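Local atomic coordinates of probable arylamine n-acetyl transferase (Mycobacterium abscessus, PDB entry 4GUZ), a protein that probably transfers an acetyl group from acetyl-coenzyme A to arylamine substrates. Residues A[98-108]-A[186-196]. Numbering follows the deposited sequence.
Sequences YGIQGRVQMGA and LSRHTFVLEPQ
Where 98-104 and 186-196, neighbouring antiparallel strands of the large sheet, part company around Gln-101 and Val-192, a water takes over the pairing: it accepts from Gln-101 N and donates to Val-192 O and Glu-194 O. Ile-100 touches Val-192 O with CG2 (3.7 Å) and CD2 of the Phe-191 ring with CD1 (3.6 Å), a ring that also meets Trp-171, the two planes nearly parallel. Regular pairing holds at Arg-103 and Thr-190, joined by two backbone bonds, Arg-103 N to Thr-190 O (2.8 Å) and Thr-190 N to Arg-103 O (3.0 Å). Arg-188 and His-189 both face Leu-173 of the next strand, 170-176, a classic beta bulge. Arg-188 O takes both Gln-105 N and Met-106 N from one face of its carbonyl plane, the latter nearly straight at 174°, while the Arg-188 side chain, extended from CG to NE, makes a salt bridge with Glu-175 through NE. His-189 hydrogen-bonds Asp-131 through NE2 and meets the His-116 ring, beside a probable Cys-His-Asp catalytic triad (Cys-79, His-116, Asp-131). Strand 98-104 gives way to a type I' turn from Gln-105 to Ala-108. With chi1 at 68°, Ser-187 OG sits between its own backbone N and carbonyl carbon and accepts from Gly-107 N at 3.0 Å.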
loop_
_atom_site.group_PDB
_atom_site.type_symbol
_atom_site.label_atom_id
_atom_site.label_comp_id
_atom_site.label_asym_id
_atom_site.label_seq_id
_atom_site.Cartn_x
_atom_site.Cartn_y
_atom_site.Cartn_z
ATOM N N TYR A 98 -12.504 8.619 -5.599
ATOM C CA TYR A 98 -11.468 9.590 -5.884
ATOM C C TYR A 98 -10.184 9.201 -5.154
ATOM O O TYR A 98 -10.199 8.424 -4.190
ATOM C CB TYR A 98 -11.926 11.024 -5.538
ATOM C CG TYR A 98 -12.297 11.287 -4.097
ATOM C CD1 TYR A 98 -11.404 11.906 -3.231
ATOM C CD2 TYR A 98 -13.582 11.026 -3.628
ATOM C CE1 TYR A 98 -11.760 12.206 -1.914
ATOM C CE2 TYR A 98 -13.944 11.304 -2.307
ATOM C CZ TYR A 98 -13.032 11.910 -1.458
ATOM O OH TYR A 98 -13.376 12.191 -0.152
ATOM N N GLY A 99 -9.091 9.707 -5.681
ATOM C CA GLY A 99 -7.769 9.521 -5.123
ATOM C C GLY A 99 -7.401 10.616 -4.161
ATOM O O GLY A 99 -7.866 11.761 -4.274
ATOM N N ILE A 100 -6.572 10.253 -3.175
ATOM C CA ILE A 100 -6.057 11.192 -2.192
ATOM C C ILE A 100 -4.562 10.901 -1.969
ATOM O O ILE A 100 -4.034 9.884 -2.464
ATOM C CB ILE A 100 -6.859 11.195 -0.856
ATOM C CG1 ILE A 100 -6.810 9.813 -0.164
ATOM C CG2 ILE A 100 -8.288 11.745 -1.018
ATOM C CD1 ILE A 100 -7.171 9.867 1.309
ATOM N N GLN A 101 -3.903 11.799 -1.232
ATOM C CA GLN A 101 -2.505 11.686 -0.826
ATOM C C GLN A 101 -2.381 11.867 0.675
ATOM O O GLN A 101 -3.000 12.765 1.241
ATOM C CB GLN A 101 -1.617 12.705 -1.562
ATOM C CG GLN A 101 -1.383 12.344 -3.009
ATOM C CD GLN A 101 -0.115 11.586 -3.228
ATOM O OE1 GLN A 101 0.126 10.540 -2.630
ATOM N NE2 GLN A 101 0.700 12.076 -4.137
ATOM N N GLY A 102 -1.567 11.020 1.302
ATOM C CA GLY A 102 -1.283 11.123 2.731
ATOM C C GLY A 102 0.182 11.418 3.006
ATOM O O GLY A 102 1.038 11.165 2.157
ATOM N N ARG A 103 0.471 11.968 4.196
ATOM C CA ARG A 103 1.830 12.272 4.684
ATOM C C ARG A 103 2.203 11.191 5.701
ATOM O O ARG A 103 1.596 11.158 6.767
ATOM C CB ARG A 103 1.859 13.659 5.350
ATOM C CG ARG A 103 1.419 14.799 4.455
ATOM C CD ARG A 103 1.317 16.088 5.251
ATOM N NE ARG A 103 0.789 17.172 4.424
ATOM C CZ ARG A 103 1.521 17.893 3.582
ATOM N NH1 ARG A 103 2.828 17.677 3.475
ATOM N NH2 ARG A 103 0.960 18.862 2.872
ATOM N N VAL A 104 3.136 10.278 5.360
ATOM C CA VAL A 104 3.527 9.187 6.262
ATOM C C VAL A 104 4.426 9.756 7.347
ATOM O O VAL A 104 5.571 10.136 7.093
ATOM C CB VAL A 104 4.152 7.964 5.549
ATOM C CG1 VAL A 104 4.455 6.847 6.550
ATOM C CG2 VAL A 104 3.228 7.437 4.456
ATOM N N GLN A 105 3.913 9.763 8.560
ATOM C CA GLN A 105 4.568 10.343 9.729
ATOM C C GLN A 105 5.284 9.342 10.607
ATOM O O GLN A 105 6.357 9.666 11.137
ATOM C CB GLN A 105 3.526 11.088 10.592
ATOM C CG GLN A 105 2.946 12.364 9.936
ATOM C CD GLN A 105 3.969 13.435 9.569
ATOM O OE1 GLN A 105 3.938 14.004 8.476
ATOM N NE2 GLN A 105 4.888 13.745 10.460
ATOM N N MET A 106 4.667 8.174 10.845
ATOM C CA MET A 106 5.177 7.118 11.751
ATOM C C MET A 106 5.627 7.702 13.093
ATOM O O MET A 106 6.750 7.418 13.544
ATOM C CB MET A 106 6.313 6.306 11.094
ATOM C CG MET A 106 5.893 5.554 9.827
ATOM S SD MET A 106 4.412 4.498 9.989
ATOM C CE MET A 106 5.074 3.125 10.940
ATOM N N GLY A 107 4.775 8.552 13.686
ATOM C CA GLY A 107 5.019 9.185 14.983
ATOM C C GLY A 107 5.715 10.536 14.999
ATOM O O GLY A 107 5.648 11.243 16.007
ATOM N N ALA A 108 6.403 10.903 13.913
ATOM C CA ALA A 108 7.128 12.181 13.866
ATOM C C ALA A 108 6.173 13.391 13.855
ATOM O O ALA A 108 5.073 13.313 13.295
ATOM C CB ALA A 108 8.047 12.231 12.648
ATOM N N LEU A 186 0.208 5.061 17.694
ATOM C CA LEU A 186 1.333 5.543 16.890
ATOM C C LEU A 186 0.770 6.120 15.592
ATOM O O LEU A 186 0.199 5.357 14.808
ATOM C CB LEU A 186 2.355 4.421 16.587
ATOM C CG LEU A 186 3.549 4.830 15.678
ATOM C CD1 LEU A 186 4.500 5.828 16.399
ATOM C CD2 LEU A 186 4.320 3.609 15.181
ATOM N N SER A 187 0.940 7.439 15.336
ATOM C CA SER A 187 0.448 7.997 14.064
ATOM C C SER A 187 1.112 7.301 12.883
ATOM O O SER A 187 2.330 7.108 12.898
ATOM C CB SER A 187 0.682 9.503 13.974
ATOM O OG SER A 187 2.064 9.817 13.876
ATOM N N ARG A 188 0.314 6.893 11.875
ATOM C CA ARG A 188 0.850 6.301 10.645
ATOM C C ARG A 188 1.000 7.399 9.617
ATOM O O ARG A 188 2.098 7.734 9.213
ATOM C CB ARG A 188 -0.060 5.198 10.089
ATOM C CG ARG A 188 0.318 3.824 10.499
ATOM C CD ARG A 188 -0.467 2.839 9.674
ATOM N NE ARG A 188 -0.190 1.491 10.147
ATOM C CZ ARG A 188 -0.700 0.393 9.621
ATOM N NH1 ARG A 188 -1.551 0.468 8.604
ATOM N NH2 ARG A 188 -0.384 -0.794 10.122
ATOM N N HIS A 189 -0.129 7.962 9.196
ATOM C CA HIS A 189 -0.156 9.047 8.224
ATOM C C HIS A 189 -1.262 10.040 8.544
ATOM O O HIS A 189 -2.174 9.743 9.326
ATOM C CB HIS A 189 -0.342 8.479 6.792
ATOM C CG HIS A 189 -1.539 7.591 6.577
ATOM N ND1 HIS A 189 -2.825 8.094 6.586
ATOM C CD2 HIS A 189 -1.582 6.281 6.220
ATOM C CE1 HIS A 189 -3.613 7.067 6.336
ATOM N NE2 HIS A 189 -2.905 5.957 6.070
ATOM N N THR A 190 -1.167 11.223 7.944
ATOM C CA THR A 190 -2.220 12.240 7.976
ATOM C C THR A 190 -2.687 12.385 6.541
ATOM O O THR A 190 -1.891 12.187 5.630
ATOM C CB THR A 190 -1.781 13.591 8.569
ATOM O OG1 THR A 190 -0.787 14.200 7.728
ATOM C CG2 THR A 190 -1.311 13.491 10.026
ATOM N N PHE A 191 -3.947 12.701 6.318
ATOM C CA PHE A 191 -4.423 12.909 4.947
ATOM C C PHE A 191 -5.493 13.983 4.929
ATOM O O PHE A 191 -6.098 14.275 5.945
ATOM C CB PHE A 191 -4.940 11.609 4.286
ATOM C CG PHE A 191 -6.081 10.909 5.002
ATOM C CD1 PHE A 191 -5.828 9.970 5.988
ATOM C CD2 PHE A 191 -7.404 11.166 4.658
ATOM C CE1 PHE A 191 -6.880 9.348 6.671
ATOM C CE2 PHE A 191 -8.452 10.547 5.327
ATOM C CZ PHE A 191 -8.186 9.621 6.316
ATOM N N VAL A 192 -5.714 14.552 3.748
ATOM C CA VAL A 192 -6.760 15.528 3.431
ATOM C C VAL A 192 -7.520 14.936 2.241
ATOM O O VAL A 192 -6.958 14.130 1.496
ATOM C CB VAL A 192 -6.194 16.942 3.157
ATOM C CG1 VAL A 192 -5.533 17.523 4.414
ATOM C CG2 VAL A 192 -5.242 16.945 1.974
ATOM N N LEU A 193 -8.780 15.335 2.054
ATOM C CA LEU A 193 -9.596 14.767 0.994
ATOM C C LEU A 193 -9.437 15.471 -0.350
ATOM O O LEU A 193 -10.180 15.131 -1.269
ATOM C CB LEU A 193 -11.062 14.776 1.404
ATOM C CG LEU A 193 -11.399 14.031 2.720
ATOM C CD1 LEU A 193 -12.887 14.124 3.005
ATOM C CD2 LEU A 193 -10.930 12.558 2.673
ATOM N N GLU A 194 -8.474 16.411 -0.497
ATOM C CA GLU A 194 -8.259 17.063 -1.796
ATOM C C GLU A 194 -8.077 15.999 -2.889
ATOM O O GLU A 194 -7.177 15.152 -2.758
ATOM C CB GLU A 194 -7.018 17.994 -1.759
ATOM C CG GLU A 194 -6.930 18.929 -2.969
ATOM C CD GLU A 194 -8.122 19.862 -3.142
ATOM O OE1 GLU A 194 -8.557 20.477 -2.139
ATOM O OE2 GLU A 194 -8.674 19.906 -4.264
ATOM N N PRO A 195 -8.922 15.996 -3.952
ATOM C CA PRO A 195 -8.782 14.956 -4.985
ATOM C C PRO A 195 -7.430 14.985 -5.684
ATOM O O PRO A 195 -6.883 16.049 -5.986
ATOM C CB PRO A 195 -9.937 15.259 -5.971
ATOM C CG PRO A 195 -10.928 16.013 -5.156
ATOM C CD PRO A 195 -10.096 16.854 -4.221
ATOM N N GLN A 196 -6.878 13.783 -5.915
ATOM C CA GLN A 196 -5.594 13.585 -6.580
ATOM C C GLN A 196 -5.784 12.606 -7.712
ATOM O O GLN A 196 -6.709 11.808 -7.683
ATOM C CB GLN A 196 -4.515 13.101 -5.579
ATOM C CG GLN A 196 -4.230 14.126 -4.479
ATOM C CD GLN A 196 -3.288 15.202 -4.949
ATOM O OE1 GLN A 196 -2.115 14.951 -5.234
ATOM N NE2 GLN A 196 -3.794 16.414 -5.062
HETATM O O HOH W 1 -9.456 11.709 -7.926
HETATM O O HOH W 2 -5.397 14.461 -0.715
HETATM O O HOH W 3 1.395 15.399 8.557
HETATM O O HOH W 4 2.585 12.343 14.098
#